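Local coordinates for Cif (Cell cycle inhibiting factor) (Escherichia coli, PDB 3EFY), which deamidates a glutamine side chain of host NEDD8 to glutamate, so inactivating cullin-RING ubiquitin ligases and inhibiting the host cell cycle, at residues 35-39 with 40-44; 121-125 with 126-130; 175-178 with 179-183. All blocks are in the same frame, centred on the assembly; numbering follows the deposited sequence.

Contact 1: 35-39 with 40-44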
loop_
_atom_site.group_PDB
_atom_site.type_symbol
_atom_site.label_atom_id
_atom_site.label_comp_id
_atom_site.label_asym_id
_atom_site.label_seq_id
_atom_site.Cartn_x
_atom_site.Cartn_y
_atom_site.Cartn_z
ATOM N N GLN A 35 7.259 -15.455 7.423
ATOM C CA GLN A 35 7.278 -16.859 7.706
ATOM C C GLN A 35 6.399 -17.618 6.726
ATOM O O GLN A 35 5.360 -17.128 6.288
ATOM C CB GLN A 35 6.813 -17.154 9.113
ATOM C CG GLN A 35 7.682 -16.505 10.211
ATOM C CD GLN A 35 9.115 -16.949 10.121
ATOM O OE1 GLN A 35 10.015 -16.131 9.846
ATOM N NE2 GLN A 35 9.343 -18.245 10.269
ATOM N N THR A 36 6.836 -18.806 6.387
ATOM C CA THR A 36 6.077 -19.686 5.459
ATOM C C THR A 36 5.661 -21.013 6.062
ATOM O O THR A 36 6.305 -21.542 6.954
ATOM C CB THR A 36 6.832 -19.893 4.141
ATOM O OG1 THR A 36 8.045 -20.601 4.375
ATOM C CG2 THR A 36 7.132 -18.551 3.430
ATOM N N LEU A 37 4.542 -21.539 5.597
ATOM C CA LEU A 37 4.019 -22.816 6.010
ATOM C C LEU A 37 4.031 -23.797 4.824
ATOM O O LEU A 37 3.753 -23.417 3.665
ATOM C CB LEU A 37 2.541 -22.704 6.448
ATOM C CG LEU A 37 2.208 -21.898 7.715
ATOM C CD1 LEU A 37 2.388 -20.445 7.557
ATOM C CD2 LEU A 37 0.755 -22.230 8.089
ATOM N N SER A 38 4.300 -25.040 5.144
ATOM C CA SER A 38 4.079 -26.161 4.238
ATOM C C SER A 38 2.609 -26.495 4.215
ATOM O O SER A 38 1.841 -26.080 5.064
ATOM C CB SER A 38 4.868 -27.402 4.671
ATOM O OG SER A 38 4.412 -27.827 5.949
ATOM N N LEU A 39 2.208 -27.309 3.262
ATOM C CA LEU A 39 0.828 -27.785 3.260
ATOM C C LEU A 39 0.473 -28.552 4.527
ATOM O O LEU A 39 -0.589 -28.341 5.094
ATOM C CB LEU A 39 0.593 -28.708 2.062
ATOM C CG LEU A 39 -0.835 -29.192 1.898
ATOM C CD1 LEU A 39 -1.949 -28.094 1.887
ATOM C CD2 LEU A 39 -0.883 -30.053 0.607
ATOM N N GLU A 40 1.363 -29.404 5.001
ATOM C CA GLU A 40 1.065 -30.164 6.216
ATOM C C GLU A 40 0.852 -29.230 7.388
ATOM O O GLU A 40 -0.083 -29.408 8.173
ATOM C CB GLU A 40 2.178 -31.165 6.492
ATOM C CG GLU A 40 2.293 -31.744 7.881
ATOM C CD GLU A 40 3.680 -32.392 8.059
ATOM O OE1 GLU A 40 4.580 -31.779 8.696
ATOM O OE2 GLU A 40 3.873 -33.480 7.490
ATOM N N GLN A 41 1.707 -28.225 7.505
ATOM C CA GLN A 41 1.552 -27.217 8.519
ATOM C C GLN A 41 0.217 -26.455 8.421
ATOM O O GLN A 41 -0.484 -26.202 9.403
ATOM C CB GLN A 41 2.718 -26.246 8.381
ATOM C CG GLN A 41 3.171 -25.635 9.567
ATOM C CD GLN A 41 4.525 -24.903 9.355
ATOM O OE1 GLN A 41 5.139 -24.920 8.263
ATOM N NE2 GLN A 41 4.981 -24.274 10.417
ATOM N N LEU A 42 -0.140 -26.031 7.209
ATOM C CA LEU A 42 -1.368 -25.336 6.989
ATOM C C LEU A 42 -2.572 -26.237 7.382
ATOM O O LEU A 42 -3.492 -25.781 8.040
ATOM C CB LEU A 42 -1.511 -24.947 5.488
ATOM C CG LEU A 42 -2.890 -24.340 5.175
ATOM C CD1 LEU A 42 -3.093 -22.988 5.883
ATOM C CD2 LEU A 42 -3.100 -24.191 3.676
ATOM N N GLN A 43 -2.534 -27.511 7.014
ATOM C CA GLN A 43 -3.642 -28.442 7.314
ATOM C C GLN A 43 -3.853 -28.550 8.864
ATOM O O GLN A 43 -5.002 -28.514 9.351
ATOM C CB GLN A 43 -3.422 -29.819 6.669
ATOM C CG GLN A 43 -3.513 -29.804 5.137
ATOM C CD GLN A 43 -3.038 -31.089 4.479
ATOM O OE1 GLN A 43 -2.218 -31.840 5.044
ATOM N NE2 GLN A 43 -3.521 -31.345 3.254
ATOM N N GLU A 44 -2.748 -28.578 9.591
ATOM C CA GLU A 44 -2.829 -28.540 11.076
ATOM C C GLU A 44 -3.409 -27.256 11.565
ATOM O O GLU A 44 -4.288 -27.284 12.440
ATOM C CB GLU A 44 -1.485 -28.853 11.742
ATOM C CG GLU A 44 -0.995 -30.252 11.461
ATOM C CD GLU A 44 -1.810 -31.289 12.188
ATOM O OE1 GLU A 44 -2.138 -31.071 13.388
ATOM O OE2 GLU A 44 -2.144 -32.308 11.552
HETATM O O HOH W 1 6.457 -21.835 9.704
#
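With chi1 at 63°, Ser38 holds its OG between its own backbone N and carbonyl carbon, and from there the oxygen faces the first turn of the helix and takes the N-H of Gln41 (OG to N 3.1 Å). Gln41 answers in the other direction. Its chain runs extended beyond CG, back along the backbone that leads into the helix, where OE1 accepts from Ser38 N at 3.2 Å, the donor tilted 22° from the carbonyl plane of the amide. Serine suits the cap because its short hydroxyl reaches a backbone N-H, while glutamine is long enough to return the bond. The Gln41 side chain crosses that of Leu37 at about a right angle, with CD 4.1 Å from Leu37 CG. Its NE2 gives a hydrogen to a water that donates to Thr36 O, so both ends of the amide are engaged. Past the capping bonds, Leu37 CD2 comes within 3.9 Å of Leu42 CA, and Leu39 CD1 lies 4.4 Å from Leu42 CD2; Leu39 and Leu42 also rest on Phe120 and Phe161, seating the helix against helix 113-124 and strand 159-166. Reciprocal bonds between Ser38 and Gln41 make this a capping box at the N-terminus of helix 39-47.

Contact 2: 121-125 with 126-130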
loop_
_atom_site.group_PDB
_atom_site.type_symbol
_atom_site.label_atom_id
_atom_site.label_comp_id
_atom_site.label_asym_id
_atom_site.label_seq_id
_atom_site.Cartn_x
_atom_site.Cartn_y
_atom_site.Cartn_z
ATOM N N SER A 121 -4.941 -30.560 -1.644
ATOM C CA SER A 121 -4.632 -31.955 -1.374
ATOM C C SER A 121 -4.477 -32.763 -2.673
ATOM O O SER A 121 -3.503 -33.474 -2.848
ATOM C CB SER A 121 -5.696 -32.579 -0.474
ATOM O OG SER A 121 -5.273 -33.895 -0.159
ATOM N N CYS A 122 -5.421 -32.611 -3.582
ATOM C CA CYS A 122 -5.349 -33.295 -4.887
ATOM C C CYS A 122 -4.114 -32.891 -5.692
ATOM O O CYS A 122 -3.378 -33.747 -6.164
ATOM C CB CYS A 122 -6.600 -33.015 -5.711
ATOM S SG CYS A 122 -8.089 -33.750 -5.049
ATOM N N MET A 123 -3.859 -31.589 -5.838
ATOM C CA MET A 123 -2.716 -31.125 -6.610
ATOM C C MET A 123 -1.391 -31.569 -5.995
ATOM O O MET A 123 -0.444 -31.913 -6.705
ATOM C CB MET A 123 -2.782 -29.599 -6.781
ATOM C CG MET A 123 -1.710 -28.954 -7.582
ATOM S SD MET A 123 -1.843 -29.434 -9.346
ATOM C CE MET A 123 -3.588 -29.612 -9.441
ATOM N N SER A 124 -1.315 -31.613 -4.670
ATOM C CA SER A 124 -0.075 -32.020 -4.005
ATOM C C SER A 124 0.257 -33.493 -4.262
ATOM O O SER A 124 1.399 -33.873 -4.157
ATOM C CB SER A 124 -0.124 -31.756 -2.494
ATOM O OG SER A 124 -1.150 -32.476 -1.886
ATOM N N GLN A 125 -0.743 -34.277 -4.628
ATOM C CA GLN A 125 -0.597 -35.696 -4.937
ATOM C C GLN A 125 -0.616 -35.954 -6.453
ATOM O O GLN A 125 -0.776 -37.107 -6.884
ATOM C CB GLN A 125 -1.737 -36.459 -4.305
ATOM C CG GLN A 125 -1.717 -36.474 -2.790
ATOM C CD GLN A 125 -2.956 -37.082 -2.224
ATOM O OE1 GLN A 125 -3.874 -36.377 -1.801
ATOM N NE2 GLN A 125 -3.016 -38.405 -2.225
ATOM N N ASN A 126 -0.479 -34.890 -7.234
ATOM C CA ASN A 126 -0.514 -34.934 -8.701
ATOM C C ASN A 126 -1.796 -35.530 -9.269
ATOM O O ASN A 126 -1.761 -36.199 -10.306
ATOM C CB ASN A 126 0.719 -35.680 -9.253
ATOM C CG ASN A 126 1.018 -35.354 -10.735
ATOM O OD1 ASN A 126 0.751 -34.239 -11.235
ATOM N ND2 ASN A 126 1.590 -36.338 -11.442
ATOM N N LYS A 127 -2.932 -35.288 -8.621
ATOM C CA LYS A 127 -4.196 -35.767 -9.138
ATOM C C LYS A 127 -4.929 -34.569 -9.718
ATOM O O LYS A 127 -5.788 -33.983 -9.065
ATOM C CB LYS A 127 -5.009 -36.475 -8.057
ATOM C CG LYS A 127 -4.219 -37.532 -7.297
ATOM C CD LYS A 127 -5.101 -38.419 -6.415
ATOM C CE LYS A 127 -4.352 -38.990 -5.205
ATOM N NZ LYS A 127 -3.361 -40.091 -5.523
ATOM N N THR A 128 -4.553 -34.176 -10.938
ATOM C CA THR A 128 -5.162 -33.011 -11.568
ATOM C C THR A 128 -6.627 -33.315 -11.825
ATOM O O THR A 128 -6.989 -34.426 -12.194
ATOM C CB THR A 128 -4.471 -32.612 -12.890
ATOM O OG1 THR A 128 -4.617 -33.678 -13.829
ATOM C CG2 THR A 128 -2.987 -32.320 -12.673
ATOM N N ASP A 129 -7.471 -32.340 -11.561
ATOM C CA ASP A 129 -8.863 -32.434 -11.871
ATOM C C ASP A 129 -9.191 -31.120 -12.577
ATOM O O ASP A 129 -9.326 -30.101 -11.927
ATOM C CB ASP A 129 -9.628 -32.624 -10.566
ATOM C CG ASP A 129 -11.121 -32.688 -10.745
ATOM O OD1 ASP A 129 -11.631 -32.281 -11.809
ATOM O OD2 ASP A 129 -11.793 -33.126 -9.772
ATOM N N LEU A 130 -9.285 -31.136 -13.899
ATOM C CA LEU A 130 -9.472 -29.889 -14.631
ATOM C C LEU A 130 -10.798 -29.203 -14.335
ATOM O O LEU A 130 -10.878 -27.961 -14.345
ATOM C CB LEU A 130 -9.316 -30.087 -16.144
ATOM C CG LEU A 130 -7.918 -30.255 -16.727
ATOM C CD1 LEU A 130 -8.055 -30.475 -18.239
ATOM C CD2 LEU A 130 -6.994 -29.047 -16.427
#
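The flat peptide carbonyl of Cys122 is approached on both faces: Gln125 N comes to its oxygen from one and Lys127 N from the other, the latter at 2.9 Å with the donor 38° out of the carbonyl plane. Two N-H groups thus grip Cys122 O. The carbonyl of Met123 is met still farther from its plane, by Asn126 N at 3.0 Å and 68° above it. At Asn126 the chain turns out of the helix instead of continuing the spiral. This turn depends on the residue's phi of 57°, in the left-handed region; asparagine tolerates this conformation better than most residues with a side chain.

Beyond the turn, the aliphatic part of Lys127 lies over Gln125. Its CG sits beside its own backbone N, and the chain then carries CE to 3.7 Å from Gln125 CB. The two side chains cross obliquely at the surface, where a long, flexible lysine can keep its ammonium near water. On the inner side Met123 CE reaches Thr128 CG2 at 4.3 Å, a loose apolar touch; Met123 also packs on Ala63. Tyr153 OH bonds to Ser124 O, tying the turn to a later loop, and Asp129 caps the following helix through Gln132 N. Nested backbone bonds, Lys127 N to Cys122 O around Asn126 N to Met123 O, with positive phi at Asn126, define the Schellman motif that ends helix 113-124.

Contact 3: 175-178 with 179-183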
loop_
_atom_site.group_PDB
_atom_site.type_symbol
_atom_site.label_atom_id
_atom_site.label_comp_id
_atom_site.label_asym_id
_atom_site.label_seq_id
_atom_site.Cartn_x
_atom_site.Cartn_y
_atom_site.Cartn_z
ATOM N N ILE A 175 -8.338 0.266 2.230
ATOM C CA ILE A 175 -9.055 0.447 0.962
ATOM C C ILE A 175 -9.394 1.913 0.794
ATOM O O ILE A 175 -9.253 2.441 -0.285
ATOM C CB ILE A 175 -10.302 -0.399 0.875
ATOM C CG1 ILE A 175 -9.925 -1.881 0.744
ATOM C CG2 ILE A 175 -11.162 0.028 -0.358
ATOM C CD1 ILE A 175 -11.080 -2.835 0.989
ATOM N N GLU A 176 -9.816 2.574 1.871
ATOM C CA GLU A 176 -10.028 4.021 1.788
ATOM C C GLU A 176 -8.760 4.762 1.360
ATOM O O GLU A 176 -8.790 5.684 0.554
ATOM C CB GLU A 176 -10.609 4.571 3.094
ATOM C CG GLU A 176 -12.030 4.117 3.339
ATOM C CD GLU A 176 -12.963 4.449 2.162
ATOM O OE1 GLU A 176 -13.008 5.638 1.742
ATOM O OE2 GLU A 176 -13.635 3.526 1.640
ATOM N N ILE A 177 -7.610 4.353 1.900
ATOM C CA ILE A 177 -6.362 4.957 1.513
ATOM C C ILE A 177 -6.023 4.738 0.047
ATOM O O ILE A 177 -5.657 5.695 -0.655
ATOM C CB ILE A 177 -5.204 4.461 2.458
ATOM C CG1 ILE A 177 -5.417 4.929 3.898
ATOM C CG2 ILE A 177 -3.871 4.911 1.904
ATOM C CD1 ILE A 177 -4.730 4.002 4.922
ATOM N N ILE A 178 -6.157 3.513 -0.456
ATOM C CA ILE A 178 -5.817 3.251 -1.848
ATOM C C ILE A 178 -6.724 4.051 -2.821
ATOM O O ILE A 178 -6.225 4.558 -3.831
ATOM C CB ILE A 178 -5.715 1.733 -2.138
ATOM C CG1 ILE A 178 -4.850 1.453 -3.370
ATOM C CG2 ILE A 178 -7.038 1.103 -2.278
ATOM C CD1 ILE A 178 -4.514 -0.055 -3.544
ATOM N N LYS A 179 -7.990 4.214 -2.469
ATOM C CA LYS A 179 -8.918 4.941 -3.346
ATOM C C LYS A 179 -8.515 6.403 -3.359
ATOM O O LYS A 179 -8.486 7.026 -4.415
ATOM C CB LYS A 179 -10.364 4.807 -2.869
ATOM C CG LYS A 179 -10.914 3.422 -3.003
ATOM C CD LYS A 179 -12.428 3.386 -2.796
ATOM C CE LYS A 179 -12.802 3.526 -1.366
ATOM N NZ LYS A 179 -14.313 3.568 -1.196
ATOM N N SER A 180 -8.144 6.906 -2.182
ATOM C CA SER A 180 -7.678 8.311 -2.065
ATOM C C SER A 180 -6.395 8.534 -2.894
ATOM O O SER A 180 -6.271 9.493 -3.683
ATOM C CB SER A 180 -7.513 8.695 -0.599
ATOM O OG SER A 180 -7.175 10.051 -0.488
ATOM N N LEU A 181 -5.426 7.645 -2.731
ATOM C CA LEU A 181 -4.185 7.767 -3.437
ATOM C C LEU A 181 -4.390 7.736 -4.943
ATOM O O LEU A 181 -3.811 8.549 -5.667
ATOM C CB LEU A 181 -3.217 6.651 -3.020
ATOM C CG LEU A 181 -2.602 6.731 -1.654
ATOM C CD1 LEU A 181 -1.770 5.436 -1.446
ATOM C CD2 LEU A 181 -1.731 7.934 -1.576
ATOM N N CYS A 182 -5.218 6.806 -5.423
ATOM C CA CYS A 182 -5.526 6.753 -6.850
ATOM C C CYS A 182 -6.124 8.074 -7.359
ATOM O O CYS A 182 -5.762 8.533 -8.445
ATOM C CB CYS A 182 -6.451 5.569 -7.159
ATOM S SG CYS A 182 -5.595 3.975 -7.116
ATOM N N SER A 183 -6.982 8.690 -6.562
ATOM C CA SER A 183 -7.636 9.949 -6.951
ATOM C C SER A 183 -6.646 11.103 -7.147
ATOM O O SER A 183 -6.906 12.006 -7.949
ATOM C CB SER A 183 -8.756 10.312 -5.985
ATOM O OG SER A 183 -8.288 10.922 -4.795
HETATM O O HOH W 2 -14.005 1.360 0.604
#
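Charge pairing dominates the outer side of the helix, where Lys179 NZ donates to Glu176 OE2 at 2.9 Å in a salt bridge about one turn apart. Glu176 bends at chi2 (-55°) and Lys179 at chi3 (-75°), folding the two ends together; NZ arrives on the syn side of OE2, 26° out of the carboxylate plane. Long, flexible side chains suit this place, since they can meet three residues apart.

The backbone bonds are those of a regular alpha-helix, here part of helix 168-184, each N-H pointing to the carbonyl four residues back. Leu181 N lies 2.9 Å from Ile177 O, and Cys182 N to Ile178 O has the same length.

Apolar contacts run along the buried side, where Ile177 and Leu181 lie next to each other pointing the same way, CG2 to CD1 at 4.0 Å. Nearer the salt bridge, Lys179 CE passes Ile175 CG2 at the same distance. Branched aliphatic side chains fit the dimer interface: Ile177 packs on Val12 of the second subunit and Ile178 on Ile178 of that subunit. The small Ser180 touches Phe99 of the second subunit.

In the fold
Contacts 1 and 2 lie at opposite kinds of helix end, the start of 39-47 and the finish of 113-124, in this C-terminal part of the effector. Their centres are about 17 Å apart, and they meet where Leu39 CD2 of contact 1 packs against Ser124 OG of contact 2 at 3.5 Å. Contact 3 lies on the opposite side of the chain's centre, its centre about 33 Å from that of contact 1 and about 39 Å from that of contact 2, on the helix that packs against the second subunit. Of the three, contact 2 has a side chain within about 9 Å of an active-site residue, Met123 from His66, which probably acts with Cys10 and Gln86 in deamidation; at that distance the two do not touch.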